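Local atomic coordinates of diacylglycerol kinase (Bacillus anthracis, PDB entry 3S40), a protein that probably transfers the gamma-phosphate of ATP to the free hydroxyl of diacylglycerol, making phosphatidic acid. Residues E179-Q190 with D194-E205. Sequence-based numbering, arbitrary orientation.
Sequences ETFPVKITYDGQ and DEAVLVMVGNGE
Phe181 and Ala196 form an antiparallel hydrogen-bonded pair, Phe181 N to Ala196 O and Ala196 N to Phe181 O both 2.9 Å. Val183 and Asp194 form the next hydrogen-bonded pair, two residues along, where Val183 N sits almost straight ahead of the Asp194 carbonyl, though its N-H is bent from the line (153°). Between them Pro182, which has no N-H to give, suits the non-hydrogen-bonded place opposite Glu195, its CB 3.6 Å from Glu195 OE1. With CG set between its backbone N and carbonyl carbon (chi1 61°), the Phe181 ring leans over the partner strand and lays one face over Ala196 O, 3.3 Å from the ring plane and offset toward the rim, and CZ comes 4.0 Å from Val199 CG2. Small Ala196 leaves room for this, its methyl meeting Val183 CG1. These strands are the two arms of a hairpin closed by a type I' turn from Tyr187 to Gln190. At Val197 the second arm turns a corner into strand 198-202 of the other sheet, with a classic beta bulge at Val197 and Leu198 against strand 224-230. The beta-branched Val199 therefore packs between the layers of the sandwich, CG2 4.2 Å from Val183 CG2 and CG1 4.2 Å from Ile185 CD1. On the opposite face of the hairpin, Glu195 bends at chi2 (78°) and accepts a 2.7 Å hydrogen bond at OE2 from Thr180 OG1, on the anti side of the carboxylate. Farther out, Lys270 makes a cation-pi contact with Phe181, while Ile144 and Trp142 of strand 141-144 pack against Val199.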
loop_
_atom_site.group_PDB
_atom_site.type_symbol
_atom_site.label_atom_id
_atom_site.label_comp_id
_atom_site.label_asym_id
_atom_site.label_seq_id
_atom_site.Cartn_x
_atom_site.Cartn_y
_atom_site.Cartn_z
ATOM N N GLU A 179 2.568 -15.314 -24.000
ATOM C CA GLU A 179 2.411 -14.128 -23.165
ATOM C C GLU A 179 1.030 -14.075 -22.513
ATOM O O GLU A 179 0.916 -13.801 -21.320
ATOM C CB GLU A 179 2.645 -12.860 -23.986
ATOM C CG GLU A 179 1.712 -12.733 -25.180
ATOM C CD GLU A 179 1.570 -11.306 -25.658
ATOM O OE1 GLU A 179 2.365 -10.451 -25.211
ATOM O OE2 GLU A 179 0.662 -11.040 -26.474
ATOM N N THR A 180 -0.015 -14.332 -23.298
ATOM C CA THR A 180 -1.384 -14.268 -22.794
ATOM C C THR A 180 -1.754 -15.555 -22.072
ATOM O O THR A 180 -1.214 -16.618 -22.371
ATOM C CB THR A 180 -2.405 -14.007 -23.919
ATOM O OG1 THR A 180 -2.788 -15.247 -24.520
ATOM C CG2 THR A 180 -1.813 -13.094 -24.982
ATOM N N PHE A 181 -2.668 -15.449 -21.112
ATOM C CA PHE A 181 -3.125 -16.605 -20.345
ATOM C C PHE A 181 -4.599 -16.453 -19.996
ATOM O O PHE A 181 -5.072 -15.338 -19.769
ATOM C CB PHE A 181 -2.301 -16.766 -19.068
ATOM C CG PHE A 181 -2.392 -15.586 -18.148
ATOM C CD1 PHE A 181 -3.459 -15.457 -17.271
ATOM C CD2 PHE A 181 -1.420 -14.598 -18.169
ATOM C CE1 PHE A 181 -3.552 -14.361 -16.422
ATOM C CE2 PHE A 181 -1.503 -13.498 -17.323
ATOM C CZ PHE A 181 -2.572 -13.379 -16.450
ATOM N N PRO A 182 -5.330 -17.576 -19.950
ATOM C CA PRO A 182 -6.758 -17.564 -19.636
ATOM C C PRO A 182 -7.015 -17.381 -18.142
ATOM O O PRO A 182 -6.263 -17.874 -17.297
ATOM C CB PRO A 182 -7.221 -18.952 -20.079
ATOM C CG PRO A 182 -6.024 -19.808 -19.887
ATOM C CD PRO A 182 -4.833 -18.941 -20.202
ATOM N N VAL A 183 -8.096 -16.675 -17.831
ATOM C CA VAL A 183 -8.436 -16.357 -16.463
ATOM C C VAL A 183 -9.944 -16.411 -16.317
ATOM O O VAL A 183 -10.696 -16.148 -17.265
ATOM C CB VAL A 183 -7.922 -14.946 -16.055
ATOM C CG1 VAL A 183 -8.806 -13.845 -16.666
ATOM C CG2 VAL A 183 -7.874 -14.802 -14.541
ATOM N N LYS A 184 -10.374 -16.776 -15.120
ATOM C CA LYS A 184 -11.779 -16.807 -14.772
ATOM C C LYS A 184 -11.898 -16.025 -13.472
ATOM O O LYS A 184 -11.193 -16.325 -12.500
ATOM C CB LYS A 184 -12.220 -18.253 -14.562
ATOM C CG LYS A 184 -13.702 -18.501 -14.736
ATOM C CD LYS A 184 -13.998 -19.998 -14.814
ATOM C CE LYS A 184 -12.904 -20.763 -15.570
ATOM N NZ LYS A 184 -12.630 -20.230 -16.935
ATOM N N ILE A 185 -12.759 -15.012 -13.452
ATOM C CA ILE A 185 -12.898 -14.184 -12.253
ATOM C C ILE A 185 -14.338 -14.150 -11.795
ATOM O O ILE A 185 -15.224 -13.784 -12.562
ATOM C CB ILE A 185 -12.410 -12.724 -12.485
ATOM C CG1 ILE A 185 -10.953 -12.703 -12.975
ATOM C CG2 ILE A 185 -12.552 -11.900 -11.210
ATOM C CD1 ILE A 185 -10.428 -11.321 -13.352
ATOM N N THR A 186 -14.569 -14.550 -10.550
ATOM C CA THR A 186 -15.874 -14.382 -9.911
ATOM C C THR A 186 -15.785 -13.239 -8.911
ATOM O O THR A 186 -14.861 -13.182 -8.094
ATOM C CB THR A 186 -16.313 -15.648 -9.148
ATOM O OG1 THR A 186 -15.431 -15.871 -8.033
ATOM C CG2 THR A 186 -16.293 -16.860 -10.061
ATOM N N TYR A 187 -16.744 -12.328 -8.962
ATOM C CA TYR A 187 -16.684 -11.181 -8.078
ATOM C C TYR A 187 -18.077 -10.776 -7.657
ATOM O O TYR A 187 -18.866 -10.291 -8.465
ATOM C CB TYR A 187 -15.971 -10.021 -8.768
ATOM C CG TYR A 187 -16.621 -9.619 -10.061
ATOM C CD1 TYR A 187 -17.510 -8.547 -10.113
ATOM C CD2 TYR A 187 -16.377 -10.327 -11.230
ATOM C CE1 TYR A 187 -18.127 -8.185 -11.300
ATOM C CE2 TYR A 187 -16.985 -9.971 -12.423
ATOM C CZ TYR A 187 -17.856 -8.900 -12.454
ATOM O OH TYR A 187 -18.461 -8.545 -13.640
ATOM N N ASP A 188 -18.377 -10.982 -6.381
ATOM C CA ASP A 188 -19.714 -10.727 -5.859
ATOM C C ASP A 188 -20.785 -11.387 -6.741
ATOM O O ASP A 188 -21.733 -10.737 -7.194
ATOM C CB ASP A 188 -19.963 -9.220 -5.719
ATOM C CG ASP A 188 -18.852 -8.506 -4.949
ATOM O OD1 ASP A 188 -18.151 -9.153 -4.147
ATOM O OD2 ASP A 188 -18.682 -7.289 -5.153
ATOM N N GLY A 189 -20.615 -12.679 -7.000
ATOM C CA GLY A 189 -21.650 -13.449 -7.664
ATOM C C GLY A 189 -21.606 -13.468 -9.179
ATOM O O GLY A 189 -22.173 -14.364 -9.799
ATOM N N GLN A 190 -20.949 -12.484 -9.784
ATOM C CA GLN A 190 -20.821 -12.457 -11.236
ATOM C C GLN A 190 -19.501 -13.080 -11.655
ATOM O O GLN A 190 -18.678 -13.427 -10.805
ATOM C CB GLN A 190 -20.908 -11.028 -11.749
ATOM C CG GLN A 190 -21.990 -10.222 -11.070
ATOM C CD GLN A 190 -22.648 -9.251 -12.013
ATOM O OE1 GLN A 190 -22.592 -8.040 -11.807
ATOM N NE2 GLN A 190 -23.281 -9.777 -13.061
ATOM N N ASP A 194 -11.804 -14.749 -19.813
ATOM C CA ASP A 194 -11.143 -14.222 -20.998
ATOM C C ASP A 194 -9.654 -14.531 -21.049
ATOM O O ASP A 194 -9.108 -15.211 -20.180
ATOM C CB ASP A 194 -11.365 -12.710 -21.111
ATOM C CG ASP A 194 -11.761 -12.283 -22.511
ATOM O OD1 ASP A 194 -12.693 -12.897 -23.080
ATOM O OD2 ASP A 194 -11.138 -11.340 -23.044
ATOM N N GLU A 195 -9.015 -14.026 -22.095
ATOM C CA GLU A 195 -7.585 -14.166 -22.292
ATOM C C GLU A 195 -6.946 -12.847 -21.892
ATOM O O GLU A 195 -7.212 -11.809 -22.505
ATOM C CB GLU A 195 -7.292 -14.456 -23.767
ATOM C CG GLU A 195 -5.904 -15.009 -24.062
ATOM C CD GLU A 195 -5.783 -16.488 -23.738
ATOM O OE1 GLU A 195 -6.714 -17.041 -23.112
ATOM O OE2 GLU A 195 -4.758 -17.097 -24.112
ATOM N N ALA A 196 -6.109 -12.892 -20.860
ATOM C CA ALA A 196 -5.498 -11.685 -20.312
ATOM C C ALA A 196 -3.987 -11.758 -20.343
ATOM O O ALA A 196 -3.406 -12.830 -20.210
ATOM C CB ALA A 196 -5.962 -11.462 -18.874
ATOM N N VAL A 197 -3.355 -10.605 -20.501
ATOM C CA VAL A 197 -1.910 -10.515 -20.363
ATOM C C VAL A 197 -1.546 -10.099 -18.931
ATOM O O VAL A 197 -0.474 -10.439 -18.424
ATOM C CB VAL A 197 -1.296 -9.539 -21.397
ATOM C CG1 VAL A 197 -2.205 -8.337 -21.627
ATOM C CG2 VAL A 197 0.083 -9.094 -20.950
ATOM N N LEU A 198 -2.458 -9.379 -18.279
ATOM C CA LEU A 198 -2.217 -8.873 -16.929
ATOM C C LEU A 198 -3.502 -8.820 -16.098
ATOM O O LEU A 198 -4.546 -8.378 -16.574
ATOM C CB LEU A 198 -1.581 -7.483 -17.000
ATOM C CG LEU A 198 -1.444 -6.718 -15.683
ATOM C CD1 LEU A 198 -0.236 -7.205 -14.892
ATOM C CD2 LEU A 198 -1.336 -5.234 -15.947
ATOM N N VAL A 199 -3.429 -9.280 -14.857
ATOM C CA VAL A 199 -4.567 -9.169 -13.953
ATOM C C VAL A 199 -4.150 -8.499 -12.660
ATOM O O VAL A 199 -3.173 -8.894 -12.029
ATOM C CB VAL A 199 -5.169 -10.531 -13.618
ATOM C CG1 VAL A 199 -6.358 -10.359 -12.684
ATOM C CG2 VAL A 199 -5.581 -11.257 -14.906
HETATM N N MSE A 200 -4.897 -7.482 -12.262
HETATM C CA MSE A 200 -4.589 -6.822 -11.013
HETATM C C MSE A 200 -5.762 -6.409 -10.161
HETATM O O MSE A 200 -6.847 -6.092 -10.659
HETATM C CB MSE A 200 -3.677 -5.653 -11.250
HETATM C CG MSE A 200 -2.270 -6.126 -11.259
HETATM SE SE MSE A 200 -1.161 -4.660 -11.544
HETATM C CE MSE A 200 -1.891 -3.459 -10.139
ATOM N N VAL A 201 -5.499 -6.426 -8.859
ATOM C CA VAL A 201 -6.451 -6.063 -7.840
ATOM C C VAL A 201 -5.817 -4.955 -7.024
ATOM O O VAL A 201 -4.819 -5.168 -6.353
ATOM C CB VAL A 201 -6.762 -7.266 -6.939
ATOM C CG1 VAL A 201 -7.905 -6.938 -5.994
ATOM C CG2 VAL A 201 -7.118 -8.455 -7.799
ATOM N N GLY A 202 -6.393 -3.762 -7.100
ATOM C CA GLY A 202 -5.781 -2.586 -6.511
ATOM C C GLY A 202 -6.504 -2.027 -5.306
ATOM O O GLY A 202 -7.732 -2.067 -5.217
ATOM N N ASN A 203 -5.726 -1.484 -4.380
ATOM C CA ASN A 203 -6.259 -0.845 -3.194
ATOM C C ASN A 203 -5.631 0.519 -3.015
ATOM O O ASN A 203 -6.302 1.469 -2.652
ATOM C CB ASN A 203 -5.982 -1.680 -1.944
ATOM C CG ASN A 203 -6.694 -1.131 -0.716
ATOM O OD1 ASN A 203 -7.896 -0.872 -0.744
ATOM N ND2 ASN A 203 -5.946 -0.928 0.359
ATOM N N GLY A 204 -4.329 0.598 -3.263
ATOM C CA GLY A 204 -3.597 1.845 -3.162
ATOM C C GLY A 204 -3.726 2.705 -4.406
ATOM O O GLY A 204 -4.015 2.219 -5.498
ATOM N N GLU A 205 -3.484 3.998 -4.237
ATOM C CA GLU A 205 -3.781 4.977 -5.273
ATOM C C GLU A 205 -2.526 5.353 -6.061
ATOM O O GLU A 205 -2.582 6.144 -6.986
ATOM C CB GLU A 205 -4.507 6.178 -4.630
ATOM C CG GLU A 205 -5.716 5.688 -3.782
ATOM C CD GLU A 205 -6.462 6.789 -3.013
ATOM O OE1 GLU A 205 -7.181 6.468 -2.033
ATOM O OE2 GLU A 205 -6.334 7.971 -3.379
#